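Type III export protein PSCE (PDB 2UWJ) acts as a type III secretion chaperone that, together with PscG, keeps the PscF needle protein from polymerising prematurely in the cytoplasm and is required for needle assembly. Local coordinates at residues 34-38 / 49-53. Sequence-based numbering, arbitrary orientation.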
# COMPACT_ATOMS: atom_id res chain seq x y z
N CYS A 34 -6.58 3.66 28.69
CA CYS A 34 -6.01 2.43 29.17
C CYS A 34 -5.47 2.62 30.63
O CYS A 34 -5.70 1.79 31.53
CB CYS A 34 -4.90 1.99 28.16
SG CYS A 34 -4.48 0.32 28.35
N ARG A 35 -4.77 3.71 30.87
CA ARG A 35 -4.20 3.98 32.19
C ARG A 35 -5.32 4.27 33.20
O ARG A 35 -5.23 3.88 34.36
CB ARG A 35 -3.23 5.14 32.11
CG ARG A 35 -1.86 4.74 31.53
CD ARG A 35 -1.04 5.95 31.26
NE ARG A 35 0.30 5.62 30.76
CZ ARG A 35 1.10 6.47 30.12
NH1 ARG A 35 0.69 7.71 29.89
NH2 ARG A 35 2.32 6.10 29.71
N ARG A 36 -6.36 4.94 32.76
CA ARG A 36 -7.50 5.21 33.65
C ARG A 36 -8.14 3.88 34.07
O ARG A 36 -8.40 3.65 35.25
CB ARG A 36 -8.54 6.12 32.98
CG ARG A 36 -8.06 7.56 32.77
CD ARG A 36 -9.24 8.51 32.44
NE ARG A 36 -9.97 8.08 31.24
CZ ARG A 36 -9.68 8.48 30.00
NH1 ARG A 36 -8.68 9.33 29.79
NH2 ARG A 36 -10.37 8.00 28.97
N GLU A 37 -8.38 2.98 33.13
CA GLU A 37 -8.99 1.71 33.48
C GLU A 37 -8.09 0.85 34.41
O GLU A 37 -8.58 0.14 35.29
CB GLU A 37 -9.42 0.92 32.23
CG GLU A 37 -10.17 -0.35 32.61
CD GLU A 37 -10.67 -1.17 31.45
OE1 GLU A 37 -11.12 -2.33 31.68
OE2 GLU A 37 -10.63 -0.69 30.31
N LEU A 38 -6.77 0.93 34.22
CA LEU A 38 -5.84 0.19 35.04
C LEU A 38 -5.94 0.74 36.46
O LEU A 38 -5.90 -0.02 37.43
CB LEU A 38 -4.40 0.37 34.53
CG LEU A 38 -4.02 -0.70 33.48
CD1 LEU A 38 -2.86 -0.13 32.66
CD2 LEU A 38 -3.71 -2.08 34.15
N PHE A 49 -4.01 -8.00 30.25
CA PHE A 49 -4.46 -7.54 28.92
C PHE A 49 -4.24 -6.03 28.76
O PHE A 49 -3.64 -5.58 27.77
CB PHE A 49 -5.94 -7.92 28.81
CG PHE A 49 -6.61 -7.56 27.54
CD1 PHE A 49 -7.05 -6.26 27.30
CD2 PHE A 49 -6.99 -8.58 26.64
CE1 PHE A 49 -7.89 -5.98 26.19
CE2 PHE A 49 -7.83 -8.31 25.52
CZ PHE A 49 -8.28 -7.01 25.31
N LEU A 50 -4.70 -5.24 29.74
CA LEU A 50 -4.52 -3.80 29.69
C LEU A 50 -3.05 -3.38 29.70
O LEU A 50 -2.67 -2.39 29.07
CB LEU A 50 -5.23 -3.13 30.88
CG LEU A 50 -6.77 -3.16 30.89
CD1 LEU A 50 -7.32 -2.55 32.26
CD2 LEU A 50 -7.29 -2.37 29.70
N GLN A 51 -2.23 -4.08 30.46
CA GLN A 51 -0.83 -3.70 30.52
C GLN A 51 -0.17 -3.92 29.14
O GLN A 51 0.61 -3.09 28.71
CB GLN A 51 -0.10 -4.55 31.57
CG GLN A 51 -0.46 -4.10 32.98
CD GLN A 51 0.76 -3.72 33.79
OE1 GLN A 51 1.51 -4.59 34.29
NE2 GLN A 51 1.00 -2.41 33.92
N GLN A 52 -0.49 -5.04 28.50
CA GLN A 52 0.05 -5.34 27.18
C GLN A 52 -0.47 -4.26 26.21
O GLN A 52 0.27 -3.76 25.34
CB GLN A 52 -0.41 -6.71 26.70
CG GLN A 52 0.33 -7.88 27.38
CD GLN A 52 -0.06 -9.25 26.79
OE1 GLN A 52 -1.14 -9.78 27.08
NE2 GLN A 52 0.82 -9.81 25.94
N GLN A 53 -1.76 -3.89 26.35
CA GLN A 53 -2.28 -2.86 25.47
C GLN A 53 -1.58 -1.53 25.68
O GLN A 53 -1.25 -0.82 24.70
CB GLN A 53 -3.78 -2.68 25.69
CG GLN A 53 -4.28 -1.55 24.82
CD GLN A 53 -5.68 -1.82 24.35
OE1 GLN A 53 -6.62 -1.13 24.73
NE2 GLN A 53 -5.83 -2.86 23.52
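The carboxylate of Glu37 lies with one face over both methyls of Leu50, CD1 at 3.7 Å and CD2 at 4.0 Å from Glu37 CD, within the antiparallel helical hairpin formed by helices 18-40 and 44-68. Here the segments run at 154° with their axes 9.8 Å apart. The Glu37 chain runs roughly perpendicular to that of Leu50: extended, with CG anti to its backbone N (chi1 -175°), it also lays its CG 3.6 Å from Leu50 CD1. Its charge is paired within the chain, OE1 forming a salt bridge with Arg46. The Leu38 and Leu50 side chains lie alongside each other, pointing opposite ways, Leu38 CG resting 3.8 Å from Leu50 CB, and Leu38 CD2 then reaches the aliphatic CG of Gln51, 4.0 Å away. Leu38 also packs on Phe47, extending the apolar seam. No hydrogen bond joins the segments; van der Waals packing, centred on Leu50, makes the contact. Turned away from helix 18-40, Gln52 accepts through OE1 a hydrogen bond from Arg34 NH1 of the neighbouring PscG chain. Buried Cys34, whose CB already faces the other helix, holds SG opposite its backbone N (chi1 -163°), 3.3 Å from Leu50 O and 4.0 Å from Gln53 CG.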